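Local coordinates for lipoprotein (Mycoplasma mycoides subsp. capri, PDB 7ADK), which is probably a membrane-attached protease, belonging to a mycoplasma peptidase family grouped with the chymotrypsin-like PA clan, at residues F696-I701 and A781-A786; I701-F706 and A776-A781; M429-E434 and K438-F443; N584-S587 and K592-F595. One frame throughout, in Å; residues are numbered along the deposited sequence.

Contact 1: residues F696-I701 and A781-A786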
loop_
_atom_site.group_PDB
_atom_site.type_symbol
_atom_site.label_atom_id
_atom_site.label_comp_id
_atom_site.label_asym_id
_atom_site.label_seq_id
_atom_site.Cartn_x
_atom_site.Cartn_y
_atom_site.Cartn_z
ATOM N N PHE B 696 -17.621 13.403 -12.279
ATOM C CA PHE B 696 -18.411 13.708 -13.469
ATOM C C PHE B 696 -17.824 13.064 -14.729
ATOM O O PHE B 696 -17.044 12.114 -14.668
ATOM C CB PHE B 696 -18.525 15.239 -13.571
ATOM C CG PHE B 696 -18.967 15.928 -12.296
ATOM C CD1 PHE B 696 -20.334 15.987 -11.975
ATOM C CD2 PHE B 696 -18.017 16.480 -11.415
ATOM C CE1 PHE B 696 -20.744 16.580 -10.773
ATOM C CE2 PHE B 696 -18.430 17.079 -10.216
ATOM C CZ PHE B 696 -19.797 17.119 -9.893
ATOM N N PHE B 697 -18.207 13.582 -15.890
ATOM C CA PHE B 697 -17.658 13.220 -17.190
ATOM C C PHE B 697 -16.273 13.830 -17.488
ATOM O O PHE B 697 -15.923 14.913 -17.033
ATOM C CB PHE B 697 -18.677 13.612 -18.255
ATOM C CG PHE B 697 -20.076 13.053 -18.085
ATOM C CD1 PHE B 697 -20.277 11.666 -17.974
ATOM C CD2 PHE B 697 -21.184 13.918 -18.084
ATOM C CE1 PHE B 697 -21.573 11.151 -17.844
ATOM C CE2 PHE B 697 -22.479 13.393 -18.018
ATOM C CZ PHE B 697 -22.667 12.013 -17.887
ATOM N N SER B 698 -15.472 13.110 -18.261
ATOM C CA SER B 698 -14.110 13.450 -18.658
ATOM C C SER B 698 -14.054 14.374 -19.880
ATOM O O SER B 698 -14.730 14.146 -20.880
ATOM C CB SER B 698 -13.393 12.147 -18.975
ATOM O OG SER B 698 -12.036 12.358 -19.220
ATOM N N TYR B 699 -13.193 15.389 -19.858
ATOM C CA TYR B 699 -12.902 16.272 -20.997
ATOM C C TYR B 699 -11.790 15.668 -21.892
ATOM O O TYR B 699 -10.942 16.374 -22.422
ATOM C CB TYR B 699 -12.603 17.708 -20.502
ATOM C CG TYR B 699 -13.766 18.546 -19.973
ATOM C CD1 TYR B 699 -14.556 18.108 -18.890
ATOM C CD2 TYR B 699 -14.027 19.816 -20.530
ATOM C CE1 TYR B 699 -15.598 18.910 -18.389
ATOM C CE2 TYR B 699 -15.052 20.633 -20.019
ATOM C CZ TYR B 699 -15.845 20.178 -18.947
ATOM O OH TYR B 699 -16.801 20.981 -18.422
ATOM N N GLN B 700 -11.750 14.347 -22.062
ATOM C CA GLN B 700 -10.913 13.669 -23.060
ATOM C C GLN B 700 -11.479 13.857 -24.483
ATOM O O GLN B 700 -12.664 13.615 -24.709
ATOM C CB GLN B 700 -10.788 12.179 -22.695
ATOM C CG GLN B 700 -9.389 11.607 -22.931
ATOM C CD GLN B 700 -9.047 11.358 -24.381
ATOM O OE1 GLN B 700 -9.730 10.662 -25.102
ATOM N NE2 GLN B 700 -7.967 11.897 -24.874
ATOM N N ILE B 701 -10.659 14.292 -25.449
ATOM C CA ILE B 701 -11.116 14.526 -26.829
ATOM C C ILE B 701 -11.200 13.224 -27.635
ATOM O O ILE B 701 -12.132 13.030 -28.408
ATOM C CB ILE B 701 -10.196 15.552 -27.525
ATOM C CG1 ILE B 701 -10.210 16.934 -26.846
ATOM C CG2 ILE B 701 -10.485 15.688 -29.026
ATOM C CD1 ILE B 701 -11.493 17.727 -26.989
ATOM N N ALA B 781 -4.578 8.083 -20.908
ATOM C CA ALA B 781 -5.727 8.993 -21.003
ATOM C C ALA B 781 -6.219 9.488 -19.635
ATOM O O ALA B 781 -6.889 10.513 -19.549
ATOM C CB ALA B 781 -6.890 8.269 -21.681
ATOM N N ARG B 782 -5.945 8.723 -18.574
ATOM C CA ARG B 782 -6.451 8.922 -17.218
ATOM C C ARG B 782 -7.985 8.793 -17.141
ATOM O O ARG B 782 -8.628 9.400 -16.295
ATOM C CB ARG B 782 -5.838 10.195 -16.595
ATOM C CG ARG B 782 -4.341 10.375 -16.910
ATOM C CD ARG B 782 -3.678 11.465 -16.066
ATOM N NE ARG B 782 -2.351 11.814 -16.605
ATOM C CZ ARG B 782 -2.031 12.881 -17.303
ATOM N NH1 ARG B 782 -2.895 13.803 -17.617
ATOM N NH2 ARG B 782 -0.816 13.058 -17.717
ATOM N N THR B 783 -8.576 7.993 -18.024
ATOM C CA THR B 783 -10.013 7.740 -18.118
ATOM C C THR B 783 -10.243 6.339 -18.689
ATOM O O THR B 783 -9.310 5.592 -18.966
ATOM C CB THR B 783 -10.695 8.868 -18.913
ATOM O OG1 THR B 783 -12.094 8.806 -18.885
ATOM C CG2 THR B 783 -10.340 8.893 -20.386
ATOM N N GLY B 784 -11.485 5.941 -18.859
ATOM C CA GLY B 784 -11.847 4.683 -19.486
ATOM C C GLY B 784 -13.324 4.647 -19.823
ATOM O O GLY B 784 -13.998 5.656 -19.688
ATOM N N LEU B 785 -13.839 3.512 -20.268
ATOM C CA LEU B 785 -15.106 3.428 -20.983
ATOM C C LEU B 785 -16.156 2.603 -20.244
ATOM O O LEU B 785 -15.857 1.519 -19.743
ATOM C CB LEU B 785 -14.829 2.861 -22.372
ATOM C CG LEU B 785 -13.908 3.753 -23.224
ATOM C CD1 LEU B 785 -12.741 2.952 -23.769
ATOM C CD2 LEU B 785 -14.670 4.368 -24.380
ATOM N N ALA B 786 -17.395 3.094 -20.207
ATOM C CA ALA B 786 -18.522 2.427 -19.560
ATOM C C ALA B 786 -19.763 2.281 -20.460
ATOM O O ALA B 786 -20.196 3.243 -21.084
ATOM C CB ALA B 786 -18.836 3.145 -18.246
#

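Contact 2: residues I701-F706 and A776-A781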
loop_
_atom_site.group_PDB
_atom_site.type_symbol
_atom_site.label_atom_id
_atom_site.label_comp_id
_atom_site.label_asym_id
_atom_site.label_seq_id
_atom_site.Cartn_x
_atom_site.Cartn_y
_atom_site.Cartn_z
ATOM N N ILE B 701 -10.659 14.292 -25.449
ATOM C CA ILE B 701 -11.116 14.526 -26.829
ATOM C C ILE B 701 -11.200 13.224 -27.635
ATOM O O ILE B 701 -12.132 13.030 -28.408
ATOM C CB ILE B 701 -10.196 15.552 -27.525
ATOM C CG1 ILE B 701 -10.210 16.934 -26.846
ATOM C CG2 ILE B 701 -10.485 15.688 -29.026
ATOM C CD1 ILE B 701 -11.493 17.727 -26.989
ATOM N N GLY B 702 -10.243 12.316 -27.461
ATOM C CA GLY B 702 -10.076 11.140 -28.311
ATOM C C GLY B 702 -11.263 10.194 -28.313
ATOM O O GLY B 702 -11.720 9.784 -29.374
ATOM N N TYR B 703 -11.769 9.832 -27.139
ATOM C CA TYR B 703 -12.919 8.936 -27.007
ATOM C C TYR B 703 -14.287 9.600 -27.244
ATOM O O TYR B 703 -15.258 8.892 -27.508
ATOM C CB TYR B 703 -12.878 8.287 -25.623
ATOM C CG TYR B 703 -11.789 7.259 -25.403
ATOM C CD1 TYR B 703 -11.679 6.176 -26.287
ATOM C CD2 TYR B 703 -10.941 7.329 -24.289
ATOM C CE1 TYR B 703 -10.713 5.180 -26.084
ATOM C CE2 TYR B 703 -9.974 6.331 -24.075
ATOM C CZ TYR B 703 -9.847 5.260 -24.979
ATOM O OH TYR B 703 -8.886 4.320 -24.802
ATOM N N ARG B 704 -14.411 10.927 -27.137
ATOM C CA ARG B 704 -15.694 11.629 -27.274
ATOM C C ARG B 704 -16.240 11.581 -28.702
ATOM O O ARG B 704 -15.566 11.972 -29.649
ATOM C CB ARG B 704 -15.533 13.078 -26.802
ATOM C CG ARG B 704 -16.866 13.792 -26.548
ATOM C CD ARG B 704 -16.695 15.310 -26.504
ATOM N NE ARG B 704 -15.613 15.727 -25.603
ATOM C CZ ARG B 704 -15.312 16.958 -25.249
ATOM N NH1 ARG B 704 -16.034 17.982 -25.565
ATOM N NH2 ARG B 704 -14.264 17.186 -24.524
ATOM N N SER B 705 -17.514 11.230 -28.844
ATOM C CA SER B 705 -18.269 11.346 -30.102
ATOM C C SER B 705 -19.125 12.609 -30.135
ATOM O O SER B 705 -19.091 13.338 -31.125
ATOM C CB SER B 705 -19.133 10.105 -30.351
ATOM O OG SER B 705 -19.870 10.153 -31.554
ATOM N N PHE B 706 -19.921 12.868 -29.093
ATOM C CA PHE B 706 -20.871 13.977 -29.076
ATOM C C PHE B 706 -20.191 15.235 -28.547
ATOM O O PHE B 706 -19.925 15.389 -27.361
ATOM C CB PHE B 706 -22.102 13.588 -28.266
ATOM C CG PHE B 706 -22.827 12.399 -28.852
ATOM C CD1 PHE B 706 -23.542 12.522 -30.057
ATOM C CD2 PHE B 706 -22.720 11.144 -28.230
ATOM C CE1 PHE B 706 -24.144 11.389 -30.620
ATOM C CE2 PHE B 706 -23.351 10.022 -28.779
ATOM C CZ PHE B 706 -24.062 10.144 -29.980
ATOM N N ALA B 776 -13.212 -0.939 -19.861
ATOM C CA ALA B 776 -11.881 -0.701 -20.412
ATOM C C ALA B 776 -11.209 0.483 -19.734
ATOM O O ALA B 776 -11.860 1.490 -19.494
ATOM C CB ALA B 776 -11.988 -0.486 -21.909
ATOM N N SER B 777 -9.907 0.393 -19.472
ATOM C CA SER B 777 -9.101 1.473 -18.884
ATOM C C SER B 777 -8.031 1.988 -19.831
ATOM O O SER B 777 -7.497 1.238 -20.642
ATOM C CB SER B 777 -8.392 1.021 -17.612
ATOM O OG SER B 777 -9.315 0.586 -16.653
ATOM N N ASN B 778 -7.675 3.254 -19.686
ATOM C CA ASN B 778 -6.523 3.859 -20.319
ATOM C C ASN B 778 -5.847 4.806 -19.323
ATOM O O ASN B 778 -6.228 5.958 -19.159
ATOM C CB ASN B 778 -7.001 4.529 -21.605
ATOM C CG ASN B 778 -5.869 5.073 -22.436
ATOM O OD1 ASN B 778 -4.786 5.386 -21.965
ATOM N ND2 ASN B 778 -6.089 5.215 -23.710
ATOM N N GLU B 779 -4.826 4.309 -18.620
ATOM C CA GLU B 779 -4.106 5.076 -17.599
ATOM C C GLU B 779 -3.161 6.136 -18.173
ATOM O O GLU B 779 -2.658 6.958 -17.417
ATOM C CB GLU B 779 -3.427 4.133 -16.589
ATOM C CG GLU B 779 -2.283 3.279 -17.156
ATOM C CD GLU B 779 -1.603 2.412 -16.079
ATOM O OE1 GLU B 779 -1.575 1.167 -16.205
ATOM O OE2 GLU B 779 -1.022 2.943 -15.107
ATOM N N THR B 780 -2.979 6.194 -19.493
ATOM C CA THR B 780 -2.337 7.347 -20.157
ATOM C C THR B 780 -3.363 8.445 -20.484
ATOM O O THR B 780 -3.087 9.617 -20.266
ATOM C CB THR B 780 -1.551 6.903 -21.393
ATOM O OG1 THR B 780 -0.614 5.917 -21.028
ATOM C CG2 THR B 780 -0.743 8.024 -22.012
ATOM N N ALA B 781 -4.578 8.083 -20.908
ATOM C CA ALA B 781 -5.727 8.993 -21.003
ATOM C C ALA B 781 -6.219 9.488 -19.635
ATOM O O ALA B 781 -6.889 10.513 -19.549
ATOM C CB ALA B 781 -6.890 8.269 -21.681
#

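Contact 3: residues M429-E434 and K438-F443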
loop_
_atom_site.group_PDB
_atom_site.type_symbol
_atom_site.label_atom_id
_atom_site.label_comp_id
_atom_site.label_asym_id
_atom_site.label_seq_id
_atom_site.Cartn_x
_atom_site.Cartn_y
_atom_site.Cartn_z
ATOM N N MET B 429 -27.812 -7.123 -8.268
ATOM C CA MET B 429 -28.890 -6.361 -8.888
ATOM C C MET B 429 -30.275 -6.897 -8.553
ATOM O O MET B 429 -31.195 -6.113 -8.358
ATOM C CB MET B 429 -28.652 -6.196 -10.387
ATOM C CG MET B 429 -28.938 -7.417 -11.260
ATOM S SD MET B 429 -29.270 -7.011 -12.989
ATOM C CE MET B 429 -27.606 -6.636 -13.521
ATOM N N ASP B 430 -30.453 -8.209 -8.428
ATOM C CA ASP B 430 -31.777 -8.817 -8.333
ATOM C C ASP B 430 -31.753 -10.159 -7.582
ATOM O O ASP B 430 -30.699 -10.767 -7.389
ATOM C CB ASP B 430 -32.344 -8.943 -9.756
ATOM C CG ASP B 430 -33.834 -9.234 -9.840
ATOM O OD1 ASP B 430 -34.551 -8.986 -8.863
ATOM O OD2 ASP B 430 -34.299 -9.715 -10.896
ATOM N N TYR B 431 -32.926 -10.633 -7.172
ATOM C CA TYR B 431 -33.155 -12.000 -6.714
ATOM C C TYR B 431 -34.536 -12.514 -7.130
ATOM O O TYR B 431 -35.518 -11.780 -7.118
ATOM C CB TYR B 431 -32.931 -12.133 -5.205
ATOM C CG TYR B 431 -33.735 -11.233 -4.288
ATOM C CD1 TYR B 431 -35.065 -11.541 -3.952
ATOM C CD2 TYR B 431 -33.111 -10.118 -3.708
ATOM C CE1 TYR B 431 -35.755 -10.752 -3.020
ATOM C CE2 TYR B 431 -33.797 -9.317 -2.786
ATOM C CZ TYR B 431 -35.117 -9.640 -2.434
ATOM O OH TYR B 431 -35.776 -8.851 -1.557
ATOM N N LEU B 432 -34.613 -13.799 -7.458
ATOM C CA LEU B 432 -35.862 -14.482 -7.773
ATOM C C LEU B 432 -36.686 -14.593 -6.492
ATOM O O LEU B 432 -36.146 -14.957 -5.453
ATOM C CB LEU B 432 -35.508 -15.844 -8.384
ATOM C CG LEU B 432 -36.682 -16.738 -8.776
ATOM C CD1 LEU B 432 -37.505 -16.167 -9.916
ATOM C CD2 LEU B 432 -36.145 -18.083 -9.222
ATOM N N ASP B 433 -37.967 -14.249 -6.528
ATOM C CA ASP B 433 -38.786 -14.105 -5.324
ATOM C C ASP B 433 -39.903 -15.160 -5.252
ATOM O O ASP B 433 -40.995 -14.969 -5.787
ATOM C CB ASP B 433 -39.267 -12.649 -5.234
ATOM C CG ASP B 433 -39.921 -12.318 -3.893
ATOM O OD1 ASP B 433 -40.141 -13.233 -3.085
ATOM O OD2 ASP B 433 -40.171 -11.126 -3.623
ATOM N N GLU B 434 -39.628 -16.299 -4.609
ATOM C CA GLU B 434 -40.591 -17.402 -4.445
ATOM C C GLU B 434 -41.482 -17.237 -3.194
ATOM O O GLU B 434 -42.616 -17.692 -3.172
ATOM C CB GLU B 434 -39.844 -18.737 -4.283
ATOM C CG GLU B 434 -38.810 -19.067 -5.372
ATOM C CD GLU B 434 -37.376 -18.722 -4.942
ATOM O OE1 GLU B 434 -37.182 -17.843 -4.074
ATOM O OE2 GLU B 434 -36.434 -19.367 -5.443
ATOM N N LYS B 438 -39.491 -13.003 1.842
ATOM C CA LYS B 438 -39.080 -13.303 3.229
ATOM C C LYS B 438 -37.622 -13.761 3.372
ATOM O O LYS B 438 -36.924 -13.283 4.259
ATOM C CB LYS B 438 -40.037 -14.333 3.841
ATOM C CG LYS B 438 -41.449 -13.784 4.062
ATOM C CD LYS B 438 -42.411 -14.788 4.690
ATOM C CE LYS B 438 -42.756 -15.945 3.772
ATOM N NZ LYS B 438 -43.717 -16.857 4.357
ATOM N N ASN B 439 -37.170 -14.701 2.548
ATOM C CA ASN B 439 -35.861 -15.362 2.674
ATOM C C ASN B 439 -35.358 -15.901 1.313
ATOM O O ASN B 439 -35.512 -17.093 1.041
ATOM C CB ASN B 439 -35.911 -16.440 3.796
ATOM C CG ASN B 439 -37.014 -17.496 3.711
ATOM O OD1 ASN B 439 -38.039 -17.348 3.066
ATOM N ND2 ASN B 439 -36.854 -18.604 4.377
ATOM N N PRO B 440 -34.784 -15.053 0.433
ATOM C CA PRO B 440 -34.338 -15.443 -0.907
ATOM C C PRO B 440 -32.997 -16.182 -0.911
ATOM O O PRO B 440 -32.150 -15.957 -0.057
ATOM C CB PRO B 440 -34.249 -14.134 -1.688
ATOM C CG PRO B 440 -33.823 -13.141 -0.621
ATOM C CD PRO B 440 -34.564 -13.629 0.615
ATOM N N THR B 441 -32.778 -17.039 -1.906
ATOM C CA THR B 441 -31.554 -17.859 -2.052
ATOM C C THR B 441 -30.867 -17.774 -3.420
ATOM O O THR B 441 -29.702 -18.150 -3.540
ATOM C CB THR B 441 -31.857 -19.337 -1.773
ATOM O OG1 THR B 441 -32.785 -19.821 -2.714
ATOM C CG2 THR B 441 -32.429 -19.583 -0.392
ATOM N N LYS B 442 -31.544 -17.256 -4.450
ATOM C CA LYS B 442 -31.089 -17.253 -5.843
ATOM C C LYS B 442 -30.967 -15.827 -6.369
ATOM O O LYS B 442 -31.960 -15.120 -6.519
ATOM C CB LYS B 442 -32.059 -18.125 -6.647
ATOM C CG LYS B 442 -31.510 -18.534 -8.013
ATOM C CD LYS B 442 -32.352 -19.678 -8.577
ATOM C CE LYS B 442 -31.678 -20.305 -9.789
ATOM N NZ LYS B 442 -32.007 -21.736 -9.931
ATOM N N PHE B 443 -29.729 -15.406 -6.606
ATOM C CA PHE B 443 -29.327 -14.010 -6.802
ATOM C C PHE B 443 -28.696 -13.784 -8.170
ATOM O O PHE B 443 -28.047 -14.673 -8.708
ATOM C CB PHE B 443 -28.345 -13.591 -5.708
ATOM C CG PHE B 443 -28.972 -13.392 -4.349
ATOM C CD1 PHE B 443 -29.238 -14.487 -3.520
ATOM C CD2 PHE B 443 -29.295 -12.103 -3.918
ATOM C CE1 PHE B 443 -29.784 -14.295 -2.249
ATOM C CE2 PHE B 443 -29.837 -11.903 -2.643
ATOM C CZ PHE B 443 -30.069 -12.999 -1.807
#

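Contact 4: residues N584-S587 and K592-F595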
loop_
_atom_site.group_PDB
_atom_site.type_symbol
_atom_site.label_atom_id
_atom_site.label_comp_id
_atom_site.label_asym_id
_atom_site.label_seq_id
_atom_site.Cartn_x
_atom_site.Cartn_y
_atom_site.Cartn_z
ATOM N N ASN B 584 -24.609 -9.306 2.346
ATOM C CA ASN B 584 -24.737 -8.088 3.165
ATOM C C ASN B 584 -26.204 -7.695 3.429
ATOM O O ASN B 584 -26.572 -6.524 3.493
ATOM C CB ASN B 584 -23.914 -6.963 2.541
ATOM C CG ASN B 584 -22.449 -6.928 2.918
ATOM O OD1 ASN B 584 -22.075 -7.096 4.055
ATOM N ND2 ASN B 584 -21.579 -6.593 2.005
ATOM N N ASN B 585 -27.057 -8.703 3.550
ATOM C CA ASN B 585 -28.492 -8.638 3.776
ATOM C C ASN B 585 -29.287 -7.777 2.769
ATOM O O ASN B 585 -30.213 -7.069 3.152
ATOM C CB ASN B 585 -28.746 -8.313 5.251
ATOM C CG ASN B 585 -30.091 -8.800 5.732
ATOM O OD1 ASN B 585 -30.861 -9.454 5.052
ATOM N ND2 ASN B 585 -30.430 -8.520 6.955
ATOM N N TYR B 586 -28.957 -7.852 1.477
ATOM C CA TYR B 586 -29.669 -7.125 0.401
ATOM C C TYR B 586 -31.187 -7.382 0.349
ATOM O O TYR B 586 -31.960 -6.522 -0.079
ATOM C CB TYR B 586 -29.022 -7.499 -0.946
ATOM C CG TYR B 586 -29.604 -6.777 -2.142
ATOM C CD1 TYR B 586 -29.417 -5.392 -2.298
ATOM C CD2 TYR B 586 -30.239 -7.491 -3.176
ATOM C CE1 TYR B 586 -29.862 -4.735 -3.458
ATOM C CE2 TYR B 586 -30.698 -6.833 -4.335
ATOM C CZ TYR B 586 -30.507 -5.448 -4.470
ATOM O OH TYR B 586 -30.900 -4.773 -5.577
ATOM N N SER B 587 -31.656 -8.528 0.823
ATOM C CA SER B 587 -33.085 -8.818 0.993
ATOM C C SER B 587 -33.789 -7.824 1.915
ATOM O O SER B 587 -34.822 -7.268 1.553
ATOM C CB SER B 587 -33.267 -10.228 1.547
ATOM O OG SER B 587 -34.624 -10.568 1.682
ATOM N N LYS B 592 -32.279 -0.921 -2.378
ATOM C CA LYS B 592 -32.156 -1.798 -3.559
ATOM C C LYS B 592 -31.904 -0.989 -4.828
ATOM O O LYS B 592 -32.280 0.185 -4.893
ATOM C CB LYS B 592 -33.366 -2.708 -3.707
ATOM C CG LYS B 592 -33.454 -3.731 -2.570
ATOM C CD LYS B 592 -34.512 -4.792 -2.868
ATOM C CE LYS B 592 -34.535 -5.860 -1.788
ATOM N NZ LYS B 592 -35.039 -5.360 -0.506
ATOM N N VAL B 593 -31.263 -1.604 -5.828
ATOM C CA VAL B 593 -30.908 -0.872 -7.051
ATOM C C VAL B 593 -32.117 -0.503 -7.909
ATOM O O VAL B 593 -33.128 -1.206 -7.945
ATOM C CB VAL B 593 -29.856 -1.581 -7.911
ATOM C CG1 VAL B 593 -28.630 -1.944 -7.091
ATOM C CG2 VAL B 593 -30.342 -2.836 -8.618
ATOM N N LYS B 594 -31.956 0.614 -8.614
ATOM C CA LYS B 594 -32.807 1.179 -9.666
ATOM C C LYS B 594 -31.930 1.445 -10.892
ATOM O O LYS B 594 -30.716 1.395 -10.782
ATOM C CB LYS B 594 -33.445 2.467 -9.126
ATOM C CG LYS B 594 -34.494 2.254 -8.031
ATOM C CD LYS B 594 -34.820 3.539 -7.269
ATOM C CE LYS B 594 -33.659 3.959 -6.373
ATOM N NZ LYS B 594 -33.939 5.165 -5.583
ATOM N N PHE B 595 -32.510 1.754 -12.042
ATOM C CA PHE B 595 -31.768 2.029 -13.278
ATOM C C PHE B 595 -32.061 3.435 -13.785
ATOM O O PHE B 595 -33.166 3.942 -13.609
ATOM C CB PHE B 595 -32.073 0.964 -14.333
ATOM C CG PHE B 595 -31.403 -0.356 -14.044
ATOM C CD1 PHE B 595 -30.118 -0.602 -14.544
ATOM C CD2 PHE B 595 -32.019 -1.304 -13.214
ATOM C CE1 PHE B 595 -29.452 -1.789 -14.226
ATOM C CE2 PHE B 595 -31.349 -2.487 -12.892
ATOM C CZ PHE B 595 -30.072 -2.740 -13.410
#

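Contact 1: residues F696-I701 and A781-A786
Gln700, whose aliphatic stem lies against Thr783, has both ends of its amide gripped elsewhere: NE2 bonds to Val251 O and to the hydroxyl of Tyr187, while OE1 takes the backbone NH of Tyr703. The bonds fix the rotation of the amide; across the contact it is the aliphatic stem that touches. Gln700 CG lies 3.8 Å from Thr783 CG2 and 4.4 Å from Ala781 CB, and the bend at chi2 (-75°) then directs the amide to its own partners. Thr783 also meets Ser698. The two oxygens, Ser698 OG and Thr783 OG1, are 3.6 Å apart and merely adjoin; Thr783 OG1 spends its bond on Pro749 O, and Ser698 OG receives a weak one from Gln700 N at 3.5 Å. The 696-701 loop is also tied by backbone bonds, Phe696 to Arg750 and Ser698 to Leu748. The loop is thus laid over the start of strand 783-792, near the turn that joins it to strand 769-778. There Arg782, in left-handed conformation with phi 63°, and Thr783 both face Asn778 across the hairpin, forming a G1 beta bulge, which commonly accompanies the tight turn of a beta hairpin.

Contact 2: residues I701-F706 and A776-A781
Tyr703 reaches across to Asn778 and receives a hydrogen bond at its hydroxyl: Asn778 ND2 sits 3.1 Å from Tyr703 OH, with an N-H...O angle of 176°. The oxygen lies in the plane of the amide, yet the ring is turned 80° from that plane, so the two flat groups meet through their polar atoms and do not stack. Beside this bond, Tyr703 CE2 approaches Ala781 CB at 4.4 Å, a loose apolar touch. The amide is held from its other end too. Asn778 OD1 accepts from Ala781 N at 2.9 Å, the donor standing well above the carbonyl plane, and more weakly from Thr780 N at 3.2 Å. This is an Asx motif: the last residue of strand 769-778 uses its side chain to close the turn that leads into strand 783-792. It can do so with CG anti to the backbone N (chi1 -174°), beside its own carbonyl carbon and hence near the turn. Further out, Lys250 makes a cation-pi contact with the Tyr703 ring and also touches the side chains of Asn778 and Ala781. Val719 of helix 715-719 packs against the tyrosine, Tyr703 O bonds to Thr713 OG1, and Lys255 NZ bonds to Ala781 O.

Contact 3: residues M429-E434 and K438-F443
The beta hairpin of strands 421-433 and 442-447 closes here, with Tyr431 and Phe443 facing each other as an antiparallel non-hydrogen-bonded pair. One backbone bond sits next to that pair, from Leu432 N to Lys442 O, at 3.1 Å and an N-H...O angle of 151°. The rest of the grip is aromatic and aliphatic. Tyr431 carries its ring between the backbone N and the carbonyl carbon (chi1 56°), and this swings it under Pro440, whose CG stands almost centrally over one face, 3.9 Å from the ring centroid. Pro440 CB adds to this by coming within 3.5 Å of Tyr431 CD1. The methylene of the tyrosine does similar work on the neighbouring ring: Tyr431 CB lies over a face of Phe443, offset toward the rim and 4.2 Å from its centroid. The side chains of Tyr431 and Phe443 run side by side and point the same way, an oblique aromatic pair with ring planes inclined at 57° and centroids 5.6 Å apart. Leu432 and Lys442 also lie alongside each other, Leu432 CD2 to Lys442 CD at 4.2 Å, while the extended lysine carries NZ onward to a salt bridge with Asp546. The carboxylate of buried Asp430 finds its main partners outside the hairpin: OD2 with Tyr824 and Ser837, OD1 with Leu839 N. Met429 and Asp430 both face Tyr444, a classic beta bulge, giving a bulged antiparallel hairpin of the ten-stranded sheet, consistent with the antiparallel beta-barrels of PA-clan peptidases.

Contact 4: residues N584-S587 and K592-F595
Tyr586 and Lys592 meet obliquely, the lysine chain passing over one face of the ring while the phenol points on toward Val593. Lys592 CG is the atom above the face, 4.2 Å from the centroid of the Tyr586 ring and 28° off its normal, a CH-pi contact. Beyond CG the chain stays extended until chi4, which turns to 69° and brings NZ to the backbone of the 584-587 segment. Lys592 NZ donates to Ser587 O at 2.8 Å, from above the carbonyl plane, and makes a second bond to Ser589 O. The ammonium is also nearly over the middle of the Tyr586 ring, but 5.8 Å from the centroid, too far for more than a weak cation-pi attraction. These bonds gather the loop that runs from helix 575-582 to the short strand 594-595, whose far end enters the mixed sheet parallel to strand 769-778. Val593 approaches Tyr586 at about a right angle, at the ring edge. Val593 N, close to the ring plane, donates to Tyr586 OH at 3.2 Å with an N-H...O angle of 169°, and Val593 CG2 packs 3.6 Å from that same hydroxyl oxygen. With its CG anti to the backbone N, Tyr586 puts the hydroxyl where it can accept from Val593 and bond in turn to Met429 O on strand 421-433. The side chains of Tyr586, Ser587 and Lys592 all touch Tyr431 of that strand.

Overall arrangement
Contacts 1 and 2 form one cluster, sharing Ile701 and Ala781. In both, the 696-706 loop leans on the hairpin of strands 769-778 and 783-792; contact 1 is buried and touches by packing, with no hydrogen bond between its two segments, whereas the partly buried contact 2 depends on one tyrosine-asparagine bond. Contacts 3 and 4 make a second cluster, their centres 11 Å apart, where the buried aromatic hairpin of contact 3 meets the partly buried, lysine-bound loop of contact 4. The clusters do not touch: the nearest atoms of contacts 1 and 4 are about 12 Å apart. Contact 4 nevertheless links both regions, since strand 594-595 neighbours strand 769-778 in the mixed sheet.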